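Local structure of putative xanthine dehydrogenase YAGS fad-binding subunit (5G5G) at residues G92-A97 / K245-S250; M212-R217 / F500-G505; G600-R605 / A636-E641; A629-M634 / E660-A665; A319-E324 / F439-L444. The protein probably oxidises aldehydes as the molybdenum-cofactor-binding subunit of a periplasmic enzyme related to xanthine dehydrogenase. One frame throughout, in Å; residues are numbered along the deposited sequence. Where two conformers were deposited one is given.

Contact 1 (G92-A97 / K245-S250); sequences GDKNTA and KLFLRS. With MOS (dioxothiomolybdenum(VI) ion), chain Z.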
# COMPACT_ATOMS: atom_id res chain seq x y z
N GLY C 92 -3.91 7.95 -26.21
CA GLY C 92 -4.92 6.96 -25.95
C GLY C 92 -6.15 7.62 -25.40
O GLY C 92 -6.08 8.66 -24.74
N ASP C 93 -7.31 6.99 -25.63
CA ASP C 93 -8.58 7.55 -25.15
C ASP C 93 -8.77 7.59 -23.62
O ASP C 93 -9.62 8.31 -23.12
CB ASP C 93 -9.73 6.77 -25.79
CG ASP C 93 -9.88 7.07 -27.30
OD1 ASP C 93 -9.16 7.96 -27.85
OD2 ASP C 93 -10.72 6.42 -27.92
N LYS C 94 -7.96 6.85 -22.88
CA LYS C 94 -8.08 6.79 -21.44
C LYS C 94 -6.94 7.52 -20.74
O LYS C 94 -6.76 7.36 -19.52
CB LYS C 94 -8.08 5.33 -21.00
CG LYS C 94 -9.12 4.43 -21.62
CD LYS C 94 -10.44 4.61 -20.98
CE LYS C 94 -11.38 3.41 -21.29
NZ LYS C 94 -11.63 3.26 -22.73
N ASN C 95 -6.14 8.26 -21.50
CA ASN C 95 -5.08 9.11 -20.92
C ASN C 95 -5.46 10.56 -21.04
O ASN C 95 -5.66 11.02 -22.15
CB ASN C 95 -3.74 8.88 -21.64
CG ASN C 95 -3.19 7.47 -21.41
OD1 ASN C 95 -3.04 6.74 -22.36
ND2 ASN C 95 -2.91 7.09 -20.14
N THR C 96 -5.63 11.27 -19.94
CA THR C 96 -5.86 12.70 -19.97
C THR C 96 -4.50 13.39 -20.08
O THR C 96 -4.25 14.05 -21.09
CB THR C 96 -6.60 13.22 -18.73
OG1 THR C 96 -7.85 12.54 -18.65
CG2 THR C 96 -6.82 14.70 -18.78
N ALA C 97 -3.64 13.24 -19.08
CA ALA C 97 -2.28 13.70 -19.21
C ALA C 97 -1.53 12.89 -20.26
O ALA C 97 -1.64 11.66 -20.36
CB ALA C 97 -1.55 13.57 -17.87
N LYS C 245 -4.09 0.46 -12.60
CA LYS C 245 -3.57 -0.22 -13.77
C LYS C 245 -4.66 -0.53 -14.77
O LYS C 245 -4.48 -1.36 -15.63
CB LYS C 245 -2.81 -1.49 -13.34
CG LYS C 245 -1.52 -1.16 -12.60
CD LYS C 245 -0.85 -2.40 -12.08
CE LYS C 245 0.31 -2.08 -11.14
NZ LYS C 245 0.97 -3.30 -10.56
N LEU C 246 -5.76 0.20 -14.73
CA LEU C 246 -6.75 0.13 -15.78
C LEU C 246 -6.29 0.63 -17.11
O LEU C 246 -6.84 0.22 -18.12
CB LEU C 246 -8.00 0.99 -15.45
CG LEU C 246 -8.91 0.45 -14.37
CD1 LEU C 246 -9.81 1.55 -13.88
CD2 LEU C 246 -9.69 -0.74 -14.89
N PHE C 247 -5.35 1.59 -17.12
CA PHE C 247 -4.99 2.30 -18.31
C PHE C 247 -3.51 2.16 -18.63
O PHE C 247 -2.66 1.93 -17.76
CB PHE C 247 -5.32 3.78 -18.10
CG PHE C 247 -6.65 4.01 -17.44
CD1 PHE C 247 -7.80 3.57 -18.05
CD2 PHE C 247 -6.73 4.62 -16.18
CE1 PHE C 247 -9.04 3.76 -17.45
CE2 PHE C 247 -7.97 4.80 -15.58
CZ PHE C 247 -9.12 4.37 -16.21
N LEU C 248 -3.18 2.42 -19.86
CA LEU C 248 -1.77 2.61 -20.27
C LEU C 248 -1.06 3.69 -19.43
O LEU C 248 -1.57 4.83 -19.31
CB LEU C 248 -1.75 3.04 -21.73
CG LEU C 248 -0.39 2.92 -22.43
CD1 LEU C 248 -0.12 1.44 -22.65
CD2 LEU C 248 -0.49 3.67 -23.74
N ARG C 249 0.13 3.34 -18.90
CA ARG C 249 0.95 4.30 -18.16
C ARG C 249 2.35 4.45 -18.84
O ARG C 249 2.65 3.79 -19.84
CB ARG C 249 1.09 3.82 -16.72
CG ARG C 249 -0.23 3.65 -15.99
CD ARG C 249 -0.49 4.72 -14.90
NE ARG C 249 -0.58 6.03 -15.48
CZ ARG C 249 -1.68 6.58 -16.01
NH1 ARG C 249 -2.83 5.92 -16.02
NH2 ARG C 249 -1.62 7.79 -16.54
N SER C 250 3.17 5.34 -18.28
CA SER C 250 4.42 5.78 -18.90
C SER C 250 5.41 4.61 -19.09
O SER C 250 6.22 4.63 -20.02
CB SER C 250 5.05 6.89 -18.07
OG SER C 250 5.33 6.46 -16.74
MO MOS Z . -11.60 -0.75 -10.24
S MOS Z . -11.38 1.51 -9.79
O1 MOS Z . -10.26 -0.84 -11.42
O2 MOS Z . -13.18 0.01 -11.39
O HOH W 1 -4.82 7.48 -17.46
O HOH W 2 -2.68 9.75 -18.54
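Asn-95 holds its CG beside the backbone N (chi1 -66°), a setting that swings its carboxamide across to the backbone of Leu-248. Lys-94 has a similar first torsion, but its chain then bends at chi2 and runs crosswise to Phe-247. From Asn-95, ND2 donates to Leu-248 O at 2.8 Å with an N-H...O angle of 161°; the acceptor lies in the amide plane and the donor in the carbonyl plane. Lys-94 CB approaches Phe-247 CD1 to 3.4 Å, while Lys-94 O sits over one face of that ring, toward its rim, and Leu-246 CB packs over the centre of the other. The lysine itself runs on to a cation-pi contact with Trp-215.

Two waters fill in the polar pattern. One can donate to Lys-94 O at 2.8 Å and accepts from Arg-249 NH1 at 2.9 Å; the second accepts from Asn-95 ND2 at 3.1 Å and can donate to Ala-97 O. The hammerhead loop is thus tied to a segment whose Leu-246 CD1 lies 3.5 Å from O1 of the dioxothiomolybdenum(VI) ion. Chemically, the buried Leu-248 carbonyl takes an amide N-H, those of Lys-94 and Ala-97 have waters within bonding distance, and the arginine cation reaches the loop through solvent.

Contact 2 (M212-R217 / F500-G505); sequences MIDWCR and FPVSAG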
# COMPACT_ATOMS: atom_id res chain seq x y z
N MET C 212 -6.50 -4.44 -18.01
CA MET C 212 -7.41 -4.37 -19.18
C MET C 212 -6.63 -4.58 -20.45
O MET C 212 -6.07 -3.64 -21.01
CB MET C 212 -8.10 -3.00 -19.22
CG MET C 212 -9.00 -2.69 -18.04
SD MET C 212 -10.53 -3.64 -18.29
CE MET C 212 -11.56 -3.12 -16.98
N ILE C 213 -6.50 -5.84 -20.87
CA ILE C 213 -5.54 -6.26 -21.89
C ILE C 213 -5.93 -5.61 -23.20
O ILE C 213 -5.08 -5.07 -23.91
CB ILE C 213 -5.50 -7.79 -22.07
CG1 ILE C 213 -4.93 -8.49 -20.82
CG2 ILE C 213 -4.72 -8.23 -23.32
CD1 ILE C 213 -3.42 -8.23 -20.61
N ASP C 214 -7.23 -5.66 -23.52
CA ASP C 214 -7.63 -5.14 -24.85
C ASP C 214 -7.49 -3.62 -24.93
O ASP C 214 -7.06 -3.09 -25.96
CB ASP C 214 -9.04 -5.58 -25.22
CG ASP C 214 -9.37 -5.29 -26.67
OD1 ASP C 214 -8.69 -5.79 -27.59
OD2 ASP C 214 -10.38 -4.60 -26.87
N TRP C 215 -7.84 -2.90 -23.86
CA TRP C 215 -7.70 -1.44 -23.84
C TRP C 215 -6.23 -1.10 -23.97
O TRP C 215 -5.88 -0.15 -24.67
CB TRP C 215 -8.16 -0.84 -22.52
CG TRP C 215 -9.66 -0.87 -22.30
CD1 TRP C 215 -10.63 -1.31 -23.15
CD2 TRP C 215 -10.31 -0.36 -21.14
NE1 TRP C 215 -11.89 -1.16 -22.54
CE2 TRP C 215 -11.70 -0.54 -21.32
CE3 TRP C 215 -9.84 0.21 -19.96
CZ2 TRP C 215 -12.63 -0.11 -20.37
CZ3 TRP C 215 -10.77 0.63 -19.01
CH2 TRP C 215 -12.15 0.43 -19.20
N CYS C 216 -5.39 -1.84 -23.26
CA CYS C 216 -3.90 -1.61 -23.35
C CYS C 216 -3.44 -1.72 -24.78
O CYS C 216 -2.72 -0.85 -25.30
CB CYS C 216 -3.17 -2.62 -22.47
SG CYS C 216 -1.36 -2.42 -22.41
N ARG C 217 -3.83 -2.80 -25.44
CA ARG C 217 -3.40 -3.03 -26.80
C ARG C 217 -3.83 -1.88 -27.75
O ARG C 217 -3.03 -1.33 -28.54
CB ARG C 217 -3.98 -4.34 -27.28
CG ARG C 217 -3.39 -4.85 -28.57
CD ARG C 217 -4.20 -6.02 -29.01
NE ARG C 217 -3.90 -6.43 -30.35
CZ ARG C 217 -4.70 -7.16 -31.11
NH1 ARG C 217 -5.90 -7.54 -30.66
NH2 ARG C 217 -4.31 -7.49 -32.33
N PHE C 500 -5.62 -14.20 -26.88
CA PHE C 500 -6.83 -14.92 -26.48
C PHE C 500 -8.05 -14.06 -26.72
O PHE C 500 -7.95 -12.87 -26.92
CB PHE C 500 -6.76 -15.23 -24.99
CG PHE C 500 -5.58 -16.07 -24.57
CD1 PHE C 500 -4.96 -16.99 -25.45
CD2 PHE C 500 -5.14 -15.99 -23.26
CE1 PHE C 500 -3.89 -17.76 -25.04
CE2 PHE C 500 -4.08 -16.75 -22.86
CZ PHE C 500 -3.45 -17.63 -23.73
N PRO C 501 -9.25 -14.65 -26.60
CA PRO C 501 -10.43 -13.83 -26.87
C PRO C 501 -10.63 -12.67 -25.93
O PRO C 501 -10.18 -12.72 -24.76
CB PRO C 501 -11.59 -14.84 -26.71
CG PRO C 501 -10.99 -16.12 -27.19
CD PRO C 501 -9.57 -16.08 -26.65
N VAL C 502 -11.27 -11.63 -26.43
CA VAL C 502 -11.50 -10.41 -25.65
C VAL C 502 -12.55 -10.60 -24.54
O VAL C 502 -13.75 -10.89 -24.80
CB VAL C 502 -11.91 -9.25 -26.57
CG1 VAL C 502 -12.20 -7.98 -25.77
CG2 VAL C 502 -10.80 -8.98 -27.60
N SER C 503 -12.10 -10.46 -23.31
CA SER C 503 -12.98 -10.34 -22.14
C SER C 503 -13.29 -8.89 -21.80
O SER C 503 -12.72 -7.96 -22.38
CB SER C 503 -12.28 -10.99 -20.93
OG SER C 503 -11.32 -10.11 -20.40
N ALA C 504 -14.12 -8.70 -20.78
CA ALA C 504 -14.38 -7.35 -20.27
C ALA C 504 -13.27 -6.80 -19.37
O ALA C 504 -13.31 -5.63 -19.01
CB ALA C 504 -15.71 -7.27 -19.54
N GLY C 505 -12.28 -7.63 -19.05
CA GLY C 505 -11.21 -7.24 -18.14
C GLY C 505 -11.60 -7.09 -16.68
O GLY C 505 -12.74 -7.36 -16.29
O HOH W 3 -9.74 -7.25 -22.27
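Met-212 meets Ala-504 and Gly-505 where helix 213-224 begins: the methionine is the N-cap residue, and the facing loop carries an ST turn in which Ser-503 OG accepts from Gly-505 N. The contact therefore sets the start of a helix from one molybdopterin-binding region against a loop from the other.

The packing falls into two patches. In the first, the methionine chain bends at chi2 (-76°), which brings SD alongside the loop backbone, 3.5 Å from Ala-504 O and 3.7 Å from Gly-505 CA, with CE also close to that oxygen, at 3.7 Å. The sulfur also stands over the rim of one face of Trp-215, within its own segment. Gly-505 has a positive phi of 70°, and a side chain built on it would run into this sulfur, so both conformation and space suit the residue found. In the second patch, Asp-214 and Val-502 are roughly perpendicular; the carboxylate lies against both methyls, with OD1 3.8 Å from CG2 and OD2 4.0 Å from CG1. This is van der Waals contact, near the more open end of the interface.

Polar linkage between the segments passes through solvent. A single water accepts from Asp-214 N at 3.2 Å and donates to Ser-503 O at 3.1 Å.

Contact 3 (G600-R605 / A636-E641); sequences GEVRVR and AALMEE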
# COMPACT_ATOMS: atom_id res chain seq x y z
N GLY C 600 -5.41 9.94 21.72
CA GLY C 600 -6.29 10.00 20.54
C GLY C 600 -6.05 9.00 19.43
O GLY C 600 -6.72 9.05 18.38
N GLU C 601 -5.10 8.09 19.61
CA GLU C 601 -4.79 7.07 18.63
C GLU C 601 -6.00 6.16 18.42
O GLU C 601 -6.66 5.82 19.37
CB GLU C 601 -3.61 6.19 19.10
CG GLU C 601 -2.27 6.88 19.06
CD GLU C 601 -1.22 6.15 19.89
OE1 GLU C 601 -1.38 6.13 21.14
OE2 GLU C 601 -0.23 5.70 19.24
N VAL C 602 -6.30 5.88 17.16
CA VAL C 602 -7.46 5.09 16.80
C VAL C 602 -7.02 3.69 16.36
O VAL C 602 -6.16 3.55 15.48
CB VAL C 602 -8.30 5.74 15.69
CG1 VAL C 602 -9.59 4.98 15.52
CG2 VAL C 602 -8.59 7.19 16.00
N ARG C 603 -7.66 2.68 16.93
CA ARG C 603 -7.27 1.29 16.65
C ARG C 603 -8.59 0.50 16.48
O ARG C 603 -9.51 0.57 17.33
CB ARG C 603 -6.42 0.69 17.79
CG ARG C 603 -5.09 1.41 18.01
CD ARG C 603 -4.05 1.14 16.95
NE ARG C 603 -2.85 1.90 17.26
CZ ARG C 603 -2.45 3.05 16.70
NH1 ARG C 603 -3.13 3.63 15.72
NH2 ARG C 603 -1.32 3.61 17.09
N VAL C 604 -8.70 -0.19 15.37
CA VAL C 604 -9.89 -0.96 15.12
C VAL C 604 -9.85 -2.27 15.87
O VAL C 604 -8.86 -3.00 15.81
CB VAL C 604 -10.09 -1.20 13.63
CG1 VAL C 604 -11.45 -1.88 13.34
CG2 VAL C 604 -10.01 0.13 12.89
N ARG C 605 -10.95 -2.61 16.54
CA ARG C 605 -11.06 -3.80 17.36
C ARG C 605 -11.76 -4.99 16.74
O ARG C 605 -11.36 -6.12 17.04
CB ARG C 605 -11.73 -3.47 18.67
CG ARG C 605 -10.85 -2.56 19.53
CD ARG C 605 -11.64 -1.79 20.56
NE ARG C 605 -12.25 -2.66 21.57
CZ ARG C 605 -11.74 -2.94 22.78
NH1 ARG C 605 -10.59 -2.44 23.17
NH2 ARG C 605 -12.42 -3.71 23.61
N ALA C 636 -8.29 4.41 4.42
CA ALA C 636 -9.01 5.59 4.04
C ALA C 636 -9.58 6.31 5.23
O ALA C 636 -9.58 7.56 5.25
CB ALA C 636 -10.10 5.27 3.02
N ALA C 637 -10.04 5.56 6.22
CA ALA C 637 -10.66 6.18 7.37
C ALA C 637 -9.64 6.83 8.31
O ALA C 637 -9.97 7.87 8.94
CB ALA C 637 -11.53 5.19 8.15
N LEU C 638 -8.47 6.18 8.49
CA LEU C 638 -7.61 6.46 9.61
C LEU C 638 -6.23 7.00 9.35
O LEU C 638 -5.61 7.54 10.27
CB LEU C 638 -7.49 5.24 10.50
CG LEU C 638 -8.80 4.76 11.09
CD1 LEU C 638 -8.63 3.57 11.98
CD2 LEU C 638 -9.48 5.85 11.91
N MET C 639 -5.74 6.85 8.14
CA MET C 639 -4.32 7.16 7.89
C MET C 639 -3.94 7.64 6.50
O MET C 639 -2.94 8.36 6.39
CB MET C 639 -3.46 5.95 8.30
CG MET C 639 -3.79 4.69 7.53
SD MET C 639 -2.86 3.21 8.06
CE MET C 639 -3.76 2.70 9.51
N GLU C 640 -4.69 7.29 5.46
CA GLU C 640 -4.28 7.59 4.08
C GLU C 640 -4.61 9.00 3.64
O GLU C 640 -5.75 9.49 3.76
CB GLU C 640 -4.99 6.63 3.13
CG GLU C 640 -4.43 5.26 3.15
CD GLU C 640 -5.05 4.28 2.18
OE1 GLU C 640 -5.26 4.61 0.97
OE2 GLU C 640 -5.28 3.11 2.59
N GLU C 641 -3.59 9.73 3.20
CA GLU C 641 -3.80 11.03 2.59
C GLU C 641 -2.55 11.40 1.78
O GLU C 641 -1.45 11.39 2.31
CB GLU C 641 -4.05 12.10 3.66
CG GLU C 641 -3.90 13.52 3.15
CD GLU C 641 -4.45 14.58 4.10
OE1 GLU C 641 -4.74 14.27 5.29
OE2 GLU C 641 -4.58 15.75 3.64
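Leu-638 reaches from the last turn of helix 619-638 toward Val-602 and Val-604, and its course from CB outward accounts for the whole contact. CB leaves the backbone toward the strand, and CG lies beside the backbone N (chi1 -61°), so that the two branches are spread before the valines while CB and CG themselves act as the stem. At the fork the methyls divide the work. CD2 settles against Val-602, 3.7 Å from CG1 and 4.0 Å from CB. CD1 bridges the two valines, 3.8 Å from Val-604 CG2 and 3.9 Å from Val-602 CG1. The valines, two apart in strand 602-612, point the same way, and the leucine straddles them, lying athwart Val-602. An alanine here is likely to leave both valines without their cover from this helix and to open a gap between helix and strand.

Arg-603, alternating with the valines, starts from the other side of the strand; its NH2 forms a salt bridge with Glu-601 OE2 at 3.2 Å, and its guanidinium also bonds to the backbone of another subunit. Helix 698-710 adds Val-706 against Val-602. Strand 602-612 lies next to the parallel strand 669-674; helix 619-638 comes between them along the chain and packs on the sheet, as in a beta-alpha-beta crossover, with a long loop completing the connection.

Contact 4 (A629-M634 / E660-A665); sequences AMTMGM and EVPVHA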
# COMPACT_ATOMS: atom_id res chain seq x y z
N ALA C 629 -10.79 -5.30 1.11
CA ALA C 629 -11.46 -4.03 0.99
C ALA C 629 -11.70 -3.37 2.35
O ALA C 629 -11.62 -2.12 2.45
CB ALA C 629 -12.75 -4.20 0.23
N MET C 630 -12.05 -4.17 3.35
CA MET C 630 -12.15 -3.70 4.75
C MET C 630 -10.84 -3.03 5.21
O MET C 630 -10.86 -1.92 5.77
CB MET C 630 -12.56 -4.81 5.71
CG MET C 630 -14.03 -5.25 5.49
SD MET C 630 -14.37 -6.95 6.04
CE MET C 630 -14.39 -6.71 7.78
N THR C 631 -9.71 -3.67 4.90
CA THR C 631 -8.42 -3.12 5.20
C THR C 631 -8.14 -1.81 4.47
O THR C 631 -7.70 -0.83 5.08
CB THR C 631 -7.36 -4.20 4.89
OG1 THR C 631 -7.68 -5.37 5.68
CG2 THR C 631 -5.99 -3.66 5.21
N MET C 632 -8.47 -1.75 3.18
CA MET C 632 -8.27 -0.51 2.42
C MET C 632 -9.19 0.62 2.93
O MET C 632 -8.78 1.79 2.97
CB MET C 632 -8.49 -0.82 0.93
CG MET C 632 -8.10 0.29 0.02
SD MET C 632 -8.05 -0.36 -1.69
CE MET C 632 -6.51 -1.20 -1.75
N GLY C 633 -10.38 0.26 3.39
CA GLY C 633 -11.26 1.21 4.04
C GLY C 633 -10.76 1.70 5.38
O GLY C 633 -11.01 2.85 5.78
N MET C 634 -10.13 0.82 6.14
CA MET C 634 -9.44 1.25 7.37
C MET C 634 -8.40 2.31 7.01
O MET C 634 -8.25 3.32 7.73
CB MET C 634 -8.80 0.09 8.11
CG MET C 634 -8.45 0.43 9.56
SD MET C 634 -7.36 -0.73 10.37
CE MET C 634 -8.29 -2.24 10.23
N GLU C 660 0.63 6.35 4.20
CA GLU C 660 0.57 5.24 5.12
C GLU C 660 -0.62 4.38 4.84
O GLU C 660 -1.76 4.85 4.91
CB GLU C 660 0.55 5.69 6.58
CG GLU C 660 1.78 6.45 6.99
CD GLU C 660 1.73 6.91 8.45
OE1 GLU C 660 0.73 6.63 9.16
OE2 GLU C 660 2.69 7.56 8.89
N VAL C 661 -0.35 3.10 4.56
CA VAL C 661 -1.36 2.07 4.42
C VAL C 661 -1.33 1.15 5.60
O VAL C 661 -0.37 1.12 6.34
CB VAL C 661 -1.23 1.26 3.12
CG1 VAL C 661 -1.27 2.23 1.95
CG2 VAL C 661 0.02 0.36 3.12
N PRO C 662 -2.41 0.39 5.85
CA PRO C 662 -2.44 -0.42 7.05
C PRO C 662 -1.39 -1.53 7.04
O PRO C 662 -1.08 -2.04 5.99
CB PRO C 662 -3.81 -1.06 6.99
CG PRO C 662 -4.64 -0.00 6.32
CD PRO C 662 -3.73 0.44 5.22
N VAL C 663 -0.87 -1.82 8.22
CA VAL C 663 0.13 -2.85 8.43
C VAL C 663 -0.49 -3.97 9.28
O VAL C 663 -1.60 -3.82 9.87
CB VAL C 663 1.41 -2.31 9.12
CG1 VAL C 663 2.12 -1.29 8.22
CG2 VAL C 663 1.09 -1.72 10.50
N HIS C 664 0.23 -5.08 9.39
CA HIS C 664 -0.28 -6.23 10.16
C HIS C 664 -0.86 -5.86 11.51
O HIS C 664 -1.99 -6.27 11.84
CB HIS C 664 0.76 -7.29 10.39
CG HIS C 664 0.88 -8.30 9.31
ND1 HIS C 664 0.13 -9.46 9.30
CD2 HIS C 664 1.78 -8.43 8.28
CE1 HIS C 664 0.54 -10.24 8.32
NE2 HIS C 664 1.56 -9.65 7.69
N ALA C 665 -0.12 -5.04 12.27
CA ALA C 665 -0.49 -4.64 13.60
C ALA C 665 -1.82 -3.85 13.69
O ALA C 665 -2.41 -3.76 14.76
CB ALA C 665 0.63 -3.89 14.26
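Thr-631 and Pro-662 come together with CA atoms 6.8 Å apart, one in the regular turns of helix 619-638 and the other in an extended stretch of loop (phi -66°, psi 146°). The proline ring is the piece that reaches the helix. Its CG lies 3.4 Å from Thr-631 O, and its CB touches the threonine methyl, CG2, at 3.8 Å. The two side chains run antiparallel, flank to flank. Thr-631 splits its two branches cleanly: with OG1 beside the backbone N (chi1 -57°), CG2 is left to face the proline, while the hydroxyl is engaged by Ile-627 O and Gln-670 NE2. A looser approach brings Met-634 C to 4.5 Å from the proline CG.

No hydrogen bond joins the two segments, which meet by van der Waals packing; Pro-662 O bonds to an aromatic side chain of another subunit. The Thr-631 side chain lies about 10 Å from an iron-sulfur cluster and about 11 Å from the pterin cytosine dinucleotide. This is consistent with the layout of molybdenum hydroxylases, in which an iron-sulfur domain docks close to the molybdenum cofactor.

Contact 5 (A319-E324 / F439-L444); sequences AVQQSE and FRNNLL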
# COMPACT_ATOMS: atom_id res chain seq x y z
N ALA C 319 -19.15 11.19 -6.89
CA ALA C 319 -19.51 10.95 -5.50
C ALA C 319 -20.99 11.13 -5.10
O ALA C 319 -21.31 10.90 -3.95
CB ALA C 319 -18.62 11.80 -4.60
N VAL C 320 -21.87 11.48 -6.02
CA VAL C 320 -23.29 11.72 -5.67
C VAL C 320 -24.17 10.62 -6.20
O VAL C 320 -25.34 10.57 -5.85
CB VAL C 320 -23.78 13.09 -6.12
CG1 VAL C 320 -22.87 14.17 -5.57
CG2 VAL C 320 -23.83 13.19 -7.64
N GLN C 321 -23.64 9.74 -7.05
CA GLN C 321 -24.52 8.75 -7.69
C GLN C 321 -25.25 7.86 -6.71
O GLN C 321 -26.45 7.62 -6.90
CB GLN C 321 -23.80 7.85 -8.72
CG GLN C 321 -24.66 6.62 -9.13
CD GLN C 321 -23.99 5.69 -10.14
OE1 GLN C 321 -24.35 5.68 -11.33
NE2 GLN C 321 -23.01 4.91 -9.67
N GLN C 322 -24.58 7.36 -5.66
CA GLN C 322 -25.26 6.46 -4.74
C GLN C 322 -26.42 7.12 -4.06
O GLN C 322 -27.39 6.45 -3.70
CB GLN C 322 -24.36 5.89 -3.64
CG GLN C 322 -24.00 6.82 -2.51
CD GLN C 322 -22.95 7.83 -2.91
OE1 GLN C 322 -21.85 7.43 -3.29
NE2 GLN C 322 -23.26 9.11 -2.79
N SER C 323 -26.33 8.43 -3.91
CA SER C 323 -27.40 9.15 -3.23
C SER C 323 -28.68 9.21 -4.06
O SER C 323 -29.75 9.63 -3.53
CB SER C 323 -26.92 10.56 -2.85
OG SER C 323 -25.82 10.45 -1.99
N GLU C 324 -28.59 8.88 -5.34
CA GLU C 324 -29.73 8.83 -6.22
C GLU C 324 -30.52 7.55 -6.03
O GLU C 324 -31.68 7.49 -6.48
CB GLU C 324 -29.34 8.94 -7.70
CG GLU C 324 -28.62 10.28 -7.96
CD GLU C 324 -27.91 10.43 -9.30
OE1 GLU C 324 -27.91 9.48 -10.12
OE2 GLU C 324 -27.31 11.52 -9.50
N PHE C 439 -23.00 0.17 -1.05
CA PHE C 439 -23.78 0.17 -2.27
C PHE C 439 -22.82 0.29 -3.42
O PHE C 439 -21.93 1.14 -3.40
CB PHE C 439 -24.70 1.39 -2.27
CG PHE C 439 -25.48 1.56 -3.56
CD1 PHE C 439 -26.64 0.84 -3.75
CD2 PHE C 439 -24.96 2.33 -4.63
CE1 PHE C 439 -27.35 0.94 -4.95
CE2 PHE C 439 -25.63 2.41 -5.85
CZ PHE C 439 -26.84 1.71 -5.99
N ARG C 440 -23.05 -0.51 -4.46
CA ARG C 440 -22.24 -0.44 -5.71
C ARG C 440 -23.02 -1.09 -6.81
O ARG C 440 -23.56 -2.18 -6.62
CB ARG C 440 -20.90 -1.12 -5.52
CG ARG C 440 -19.92 -0.97 -6.68
CD ARG C 440 -19.37 0.43 -6.86
NE ARG C 440 -18.48 0.45 -8.00
CZ ARG C 440 -17.95 1.53 -8.57
NH1 ARG C 440 -18.27 2.75 -8.13
NH2 ARG C 440 -17.11 1.40 -9.59
N ASN C 441 -23.14 -0.42 -7.94
CA ASN C 441 -23.88 -0.99 -9.04
C ASN C 441 -23.23 -2.28 -9.62
O ASN C 441 -22.02 -2.53 -9.44
CB ASN C 441 -24.11 0.06 -10.13
CG ASN C 441 -25.18 1.07 -9.74
OD1 ASN C 441 -26.14 0.74 -9.06
ND2 ASN C 441 -25.03 2.30 -10.20
N ASN C 442 -24.07 -3.06 -10.29
CA ASN C 442 -23.62 -4.21 -11.02
C ASN C 442 -23.67 -3.86 -12.50
O ASN C 442 -24.72 -3.50 -13.00
CB ASN C 442 -24.51 -5.41 -10.75
CG ASN C 442 -24.06 -6.63 -11.48
OD1 ASN C 442 -22.96 -7.10 -11.24
ND2 ASN C 442 -24.91 -7.17 -12.35
N LEU C 443 -22.54 -3.98 -13.20
CA LEU C 443 -22.40 -3.53 -14.59
C LEU C 443 -22.11 -4.73 -15.50
O LEU C 443 -21.50 -5.68 -15.08
CB LEU C 443 -21.24 -2.54 -14.69
CG LEU C 443 -21.32 -1.29 -13.81
CD1 LEU C 443 -20.04 -0.44 -13.97
CD2 LEU C 443 -22.56 -0.45 -14.10
N LEU C 444 -22.59 -4.66 -16.75
CA LEU C 444 -22.45 -5.76 -17.67
C LEU C 444 -21.71 -5.28 -18.90
O LEU C 444 -22.00 -4.22 -19.39
CB LEU C 444 -23.82 -6.24 -18.13
CG LEU C 444 -24.75 -6.95 -17.14
CD1 LEU C 444 -24.02 -8.03 -16.35
CD2 LEU C 444 -25.44 -5.98 -16.21
O HOH W 4 -22.58 2.78 -11.89
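Phe-439 offers its ring obliquely to Gln-322, whose CB comes to 3.7 Å from CD2. The other flat groups are the side-chain amides of Gln-321 and Asn-441, which reach toward each other across the gap with planes 70° apart. Their nitrogens, NE2 of Gln-321 and ND2 of Asn-441, stand 3.3 Å apart, and as two donors they make no bond. A water resolves the encounter, accepting from Gln-321 NE2 at 3.1 Å and from Asn-441 ND2 at 3.0 Å. Each amide has a further partner: Gln-321 NE2 also donates to Glu-354 OE2, and Asn-441 OD1 bonds to Ser-584 OG.

Gln-322 places CG between the backbone N and carbonyl carbon (chi1 76°) and bends again at chi2, folding its amide back onto its own segment. There NE2 donates to Ala-319 O at 2.9 Å and to Ser-323 OG at 3.0 Å, both acceptors lying close to the amide plane. Putting a leucine in its place would probably leave Ala-319 O and Ser-323 OG without their shared donor and the segment freer to shift against Phe-439.

The contact joins a loop of one molybdopterin-binding region to the end of strand 429-441 in the other. The intervening Arg-440 bridges to Glu-692 of the molybdenum pocket, which places this seam in the second shell of the active site of what is probably a molybdenum hydroxylase.

How the contacts relate
Contacts 1 and 2 form a continuous patch around Trp-215 and Leu-246: Leu-246 O is 3.5 Å from Trp-215 CE3, and the centres of the two contacts are 14 Å apart. Contacts 3 and 4 form a second patch, sharing helix 619-638, with centres only 9 Å apart and Met-639 SD 3.6 Å from Pro-662 N. Contacts 2 and 3, about 37 Å between centres, lie on opposite sides of the chain's centre. Contact 5 touches none of the others, though it reaches the same sheet as contact 3. The molybdenum ion relates three of them: contact 1 supplies a pocket residue, the Met-212 side chain is about 6 Å away, and that of Asn-441 about 11 Å.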